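Local coordinates for protein reducing-end xylose-releasing exo-oligoxylanase Rex8A (Paenibacillus barcinonensis, PDB 6SUD) that hydrolyses short linear and branched xylooligosaccharides from their reducing ends, releasing single xylose units during xylan breakdown, at residues A[298-310]-A[318-330]. The protein carries 1 engineered substitution. Sequence-based numbering, arbitrary orientation.
Engineered in segment 318-330: Ala320 (natural residue Leu). With XYP (beta-D-xylopyranose), chain J.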
loop_
_atom_site.group_PDB
_atom_site.type_symbol
_atom_site.label_atom_id
_atom_site.label_comp_id
_atom_site.label_asym_id
_atom_site.label_seq_id
_atom_site.Cartn_x
_atom_site.Cartn_y
_atom_site.Cartn_z
ATOM N N SER A 298 9.401 19.587 -6.717
ATOM C CA SER A 298 10.775 19.634 -7.286
ATOM C C SER A 298 11.658 20.606 -6.489
ATOM O O SER A 298 12.821 20.245 -6.234
ATOM C CB SER A 298 10.765 19.963 -8.743
ATOM O OG SER A 298 10.163 21.213 -8.978
ATOM N N ASP A 299 11.122 21.771 -6.104
ATOM C CA ASP A 299 11.900 22.859 -5.449
ATOM C C ASP A 299 11.547 22.988 -3.969
ATOM O O ASP A 299 11.793 24.088 -3.400
ATOM C CB ASP A 299 11.608 24.222 -6.079
ATOM C CG ASP A 299 12.286 24.430 -7.413
ATOM O OD1 ASP A 299 13.307 23.766 -7.653
ATOM O OD2 ASP A 299 11.801 25.274 -8.184
ATOM N N ILE A 300 10.974 21.944 -3.366
ATOM C CA ILE A 300 10.579 21.976 -1.931
ATOM C C ILE A 300 11.473 21.012 -1.157
ATOM O O ILE A 300 11.533 19.814 -1.507
ATOM C CB ILE A 300 9.083 21.686 -1.713
ATOM C CG1 ILE A 300 8.204 22.657 -2.513
ATOM C CG2 ILE A 300 8.784 21.728 -0.220
ATOM C CD1 ILE A 300 6.732 22.300 -2.554
ATOM N N ASP A 301 12.147 21.530 -0.132
ATOM C CA ASP A 301 13.007 20.696 0.737
ATOM C C ASP A 301 12.111 19.738 1.520
ATOM O O ASP A 301 11.077 20.190 2.028
ATOM C CB ASP A 301 13.796 21.532 1.740
ATOM C CG ASP A 301 14.965 20.767 2.335
ATOM O OD1 ASP A 301 14.879 20.419 3.532
ATOM O OD2 ASP A 301 15.932 20.488 1.597
ATOM N N VAL A 302 12.555 18.494 1.690
ATOM C CA VAL A 302 11.840 17.444 2.475
ATOM C C VAL A 302 11.563 17.963 3.891
ATOM O O VAL A 302 10.476 17.704 4.417
ATOM C CB VAL A 302 12.666 16.147 2.507
ATOM C CG1 VAL A 302 12.061 15.101 3.428
ATOM C CG2 VAL A 302 12.864 15.574 1.116
ATOM N N SER A 303 12.485 18.707 4.494
ATOM C CA SER A 303 12.294 19.223 5.875
ATOM C C SER A 303 11.254 20.354 5.900
ATOM O O SER A 303 10.834 20.732 7.005
ATOM C CB SER A 303 13.604 19.659 6.454
ATOM O OG SER A 303 14.066 20.810 5.773
ATOM N N ASP A 304 10.841 20.856 4.733
ATOM C CA ASP A 304 9.843 21.938 4.580
ATOM C C ASP A 304 8.481 21.381 4.161
ATOM O O ASP A 304 7.547 22.180 4.061
ATOM C CB ASP A 304 10.313 22.915 3.508
ATOM C CG ASP A 304 9.629 24.258 3.581
ATOM O OD1 ASP A 304 9.155 24.639 4.680
ATOM O OD2 ASP A 304 9.601 24.926 2.548
ATOM N N TYR A 305 8.368 20.079 3.870
ATOM C CA TYR A 305 7.074 19.482 3.449
ATOM C C TYR A 305 6.000 19.846 4.482
ATOM O O TYR A 305 6.231 19.693 5.690
ATOM C CB TYR A 305 7.200 17.966 3.324
ATOM C CG TYR A 305 7.908 17.423 2.112
ATOM C CD1 TYR A 305 8.143 18.186 0.978
ATOM C CD2 TYR A 305 8.309 16.099 2.090
ATOM C CE1 TYR A 305 8.759 17.651 -0.143
ATOM C CE2 TYR A 305 8.913 15.542 0.976
ATOM C CZ TYR A 305 9.126 16.319 -0.151
ATOM O OH TYR A 305 9.732 15.769 -1.242
ATOM N N ARG A 306 4.844 20.313 4.018
ATOM C CA ARG A 306 3.706 20.707 4.882
ATOM C C ARG A 306 2.502 19.816 4.565
ATOM O O ARG A 306 2.611 18.930 3.690
ATOM C CB ARG A 306 3.317 22.164 4.624
ATOM C CG ARG A 306 4.485 23.133 4.548
ATOM C CD ARG A 306 5.192 23.271 5.869
ATOM N NE ARG A 306 6.201 24.321 5.780
ATOM C CZ ARG A 306 5.980 25.620 5.982
ATOM N NH1 ARG A 306 4.775 26.066 6.312
ATOM N NH2 ARG A 306 6.983 26.472 5.859
ATOM N N ARG A 307 1.400 20.038 5.265
ATOM C CA ARG A 307 0.059 19.679 4.748
ATOM C C ARG A 307 -0.238 20.667 3.620
ATOM O O ARG A 307 0.166 21.819 3.744
ATOM C CB ARG A 307 -1.000 19.769 5.848
ATOM C CG ARG A 307 -2.387 19.313 5.416
ATOM C CD ARG A 307 -3.419 19.658 6.486
ATOM N NE ARG A 307 -3.141 19.015 7.767
ATOM C CZ ARG A 307 -3.561 17.805 8.144
ATOM N NH1 ARG A 307 -4.308 17.060 7.347
ATOM N NH2 ARG A 307 -3.227 17.330 9.331
ATOM N N TYR A 308 -0.925 20.245 2.562
ATOM C CA TYR A 308 -1.264 21.137 1.423
ATOM C C TYR A 308 -2.735 20.963 1.071
ATOM O O TYR A 308 -3.240 19.871 1.220
ATOM C CB TYR A 308 -0.416 20.835 0.184
ATOM C CG TYR A 308 1.076 20.973 0.374
ATOM C CD1 TYR A 308 1.727 22.180 0.153
ATOM C CD2 TYR A 308 1.841 19.887 0.763
ATOM C CE1 TYR A 308 3.098 22.296 0.344
ATOM C CE2 TYR A 308 3.212 19.987 0.941
ATOM C CZ TYR A 308 3.844 21.194 0.717
ATOM O OH TYR A 308 5.189 21.293 0.940
ATOM N N THR A 309 -3.388 22.024 0.608
ATOM C CA THR A 309 -4.706 21.875 -0.050
ATOM C C THR A 309 -4.409 21.191 -1.384
ATOM O O THR A 309 -3.239 21.225 -1.803
ATOM C CB THR A 309 -5.443 23.205 -0.220
ATOM O OG1 THR A 309 -4.702 23.959 -1.185
ATOM C CG2 THR A 309 -5.627 23.948 1.085
ATOM N N ILE A 310 -5.388 20.608 -2.062
ATOM C CA ILE A 310 -5.062 19.852 -3.309
ATOM C C ILE A 310 -4.685 20.831 -4.431
ATOM O O ILE A 310 -4.017 20.362 -5.378
ATOM C CB ILE A 310 -6.150 18.840 -3.724
ATOM C CG1 ILE A 310 -7.486 19.513 -4.034
ATOM C CG2 ILE A 310 -6.272 17.738 -2.678
ATOM C CD1 ILE A 310 -8.517 18.598 -4.614
ATOM N N PRO A 318 3.613 21.130 9.526
ATOM C CA PRO A 318 4.523 20.274 8.767
ATOM C C PRO A 318 3.874 18.928 8.422
ATOM O O PRO A 318 2.957 18.538 9.103
ATOM C CB PRO A 318 5.668 20.032 9.755
ATOM C CG PRO A 318 4.953 20.002 11.085
ATOM C CD PRO A 318 3.917 21.106 10.968
ATOM N N ALA A 319 4.379 18.241 7.399
ATOM C CA ALA A 319 4.056 16.814 7.173
ATOM C C ALA A 319 4.484 16.043 8.424
ATOM O O ALA A 319 5.599 16.291 8.919
ATOM C CB ALA A 319 4.748 16.301 5.938
ATOM N N ALA A 320 3.642 15.140 8.919
ATOM C CA ALA A 320 4.003 14.220 10.022
ATOM C C ALA A 320 5.014 13.200 9.500
ATOM O O ALA A 320 5.883 12.807 10.273
ATOM C CB ALA A 320 2.786 13.543 10.606
ATOM N N HIS A 321 4.914 12.792 8.231
ATOM C CA HIS A 321 5.759 11.719 7.647
ATOM C C HIS A 321 6.450 12.225 6.388
ATOM O O HIS A 321 6.133 11.769 5.298
ATOM C CB HIS A 321 4.923 10.451 7.392
ATOM C CG HIS A 321 4.250 9.959 8.627
ATOM N ND1 HIS A 321 4.968 9.495 9.724
ATOM C CD2 HIS A 321 2.943 9.911 8.967
ATOM C CE1 HIS A 321 4.118 9.182 10.686
ATOM N NE2 HIS A 321 2.868 9.414 10.232
ATOM N N PRO A 322 7.446 13.136 6.490
ATOM C CA PRO A 322 8.064 13.715 5.292
ATOM C C PRO A 322 8.976 12.761 4.506
ATOM O O PRO A 322 9.122 12.944 3.298
ATOM C CB PRO A 322 8.858 14.897 5.871
ATOM C CG PRO A 322 9.248 14.412 7.243
ATOM C CD PRO A 322 8.010 13.685 7.736
ATOM N N VAL A 323 9.585 11.786 5.184
ATOM C CA VAL A 323 10.396 10.719 4.531
ATOM C C VAL A 323 9.444 9.835 3.708
ATOM O O VAL A 323 9.790 9.514 2.551
ATOM C CB VAL A 323 11.244 9.943 5.557
ATOM C CG1 VAL A 323 11.887 8.682 4.976
ATOM C CG2 VAL A 323 12.310 10.865 6.137
ATOM N N GLY A 324 8.273 9.499 4.250
ATOM C CA GLY A 324 7.204 8.787 3.522
ATOM C C GLY A 324 6.800 9.515 2.249
ATOM O O GLY A 324 6.749 8.888 1.158
ATOM N N LEU A 325 6.566 10.818 2.353
ATOM C CA LEU A 325 6.226 11.660 1.188
ATOM C C LEU A 325 7.379 11.630 0.171
ATOM O O LEU A 325 7.106 11.383 -1.016
ATOM C CB LEU A 325 5.923 13.084 1.650
ATOM C CG LEU A 325 5.647 14.077 0.522
ATOM C CD1 LEU A 325 4.734 13.501 -0.547
ATOM C CD2 LEU A 325 5.051 15.350 1.092
ATOM N N LEU A 326 8.629 11.864 0.593
ATOM C CA LEU A 326 9.793 11.798 -0.337
ATOM C C LEU A 326 9.802 10.433 -1.033
ATOM O O LEU A 326 10.003 10.397 -2.250
ATOM C CB LEU A 326 11.115 12.016 0.403
ATOM C CG LEU A 326 12.348 11.748 -0.460
ATOM C CD1 LEU A 326 12.391 12.717 -1.635
ATOM C CD2 LEU A 326 13.620 11.802 0.356
ATOM N N ALA A 327 9.587 9.344 -0.298
ATOM C CA ALA A 327 9.589 7.962 -0.829
ATOM C C ALA A 327 8.542 7.817 -1.950
ATOM O O ALA A 327 8.904 7.289 -3.001
ATOM C CB ALA A 327 9.363 6.976 0.293
ATOM N N THR A 328 7.308 8.273 -1.740
ATOM C CA THR A 328 6.208 8.095 -2.736
ATOM C C THR A 328 6.523 8.954 -3.959
ATOM O O THR A 328 6.287 8.501 -5.088
ATOM C CB THR A 328 4.830 8.371 -2.129
ATOM O OG1 THR A 328 4.680 9.727 -1.705
ATOM C CG2 THR A 328 4.555 7.445 -0.961
ATOM N N ASN A 329 7.071 10.148 -3.730
ATOM C CA ASN A 329 7.469 11.085 -4.818
ATOM C C ASN A 329 8.565 10.436 -5.670
ATOM O O ASN A 329 8.530 10.589 -6.889
ATOM C CB ASN A 329 7.942 12.436 -4.272
ATOM C CG ASN A 329 6.823 13.286 -3.702
ATOM O OD1 ASN A 329 5.655 13.129 -4.071
ATOM N ND2 ASN A 329 7.172 14.223 -2.830
ATOM N N ALA A 330 9.529 9.762 -5.043
ATOM C CA ALA A 330 10.625 9.064 -5.748
ATOM C C ALA A 330 10.049 7.859 -6.502
ATOM O O ALA A 330 10.459 7.616 -7.638
ATOM C CB ALA A 330 11.704 8.682 -4.768
HETATM O O1 XYP J . 0.711 8.353 11.267
HETATM C C1 XYP J . 0.179 7.580 10.184
HETATM C C2 XYP J . -0.345 6.267 10.761
HETATM C C3 XYP J . -0.857 5.431 9.620
HETATM C C4 XYP J . -1.978 6.160 8.915
HETATM C C5 XYP J . -1.524 7.544 8.473
HETATM O O2 XYP J . 0.651 5.501 11.468
HETATM O O3 XYP J . -1.325 4.180 10.125
HETATM O O4 XYP J . -2.361 5.343 7.803
HETATM O O5 XYP J . -0.926 8.270 9.562
#
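The ring of Tyr305 is sandwiched between its own chain and a helix: CA of Val302 sits over the centre of one face, while Leu325 CD2 covers the opposite face 3.8 Å from the ring centroid, a CH-pi contact. With CG anti to the carbonyl carbon (chi1 -76°), the ring lies against helix 322-331, its CD2 edge 3.5 Å from Pro322 O. Tyrosine suits this place because a flat ring offers a face to each neighbour, while its para hydroxyl reaches along the helix to Asn329, one turn beyond Leu325, whose ND2 gives OH a weak hydrogen bond of 3.4 Å, the amide nearly perpendicular to the ring. Replacing Tyr305 by alanine is likely to remove the surface on which Leu325 CD2 rests and leave Asn329 ND2 without this acceptor. Beside the ring, branched Val302 divides its methyls: CG1 meets Pro322 CB at 4.0 Å and CG2 meets Leu326 CD2 at 3.9 Å. The backbones join where Ala319 N donates to Tyr305 O (2.9 Å), next to a non-hydrogen-bonded antiparallel pair, Arg306 with Pro318; the small methyl of Ala319 fits against Tyr305 CB. His321, at the helix N-cap position, is hydrogen-bonded through NE2 to xylose O1 (2.6 Å), so this packing adjoins the sugar pocket. Within the family 8 (alpha/alpha)6 barrel, helices 285-297, 341-349 and 359-373 surround the contact, and strand 306-308 pairs through Arg307 with Phe315 of strand 314-315.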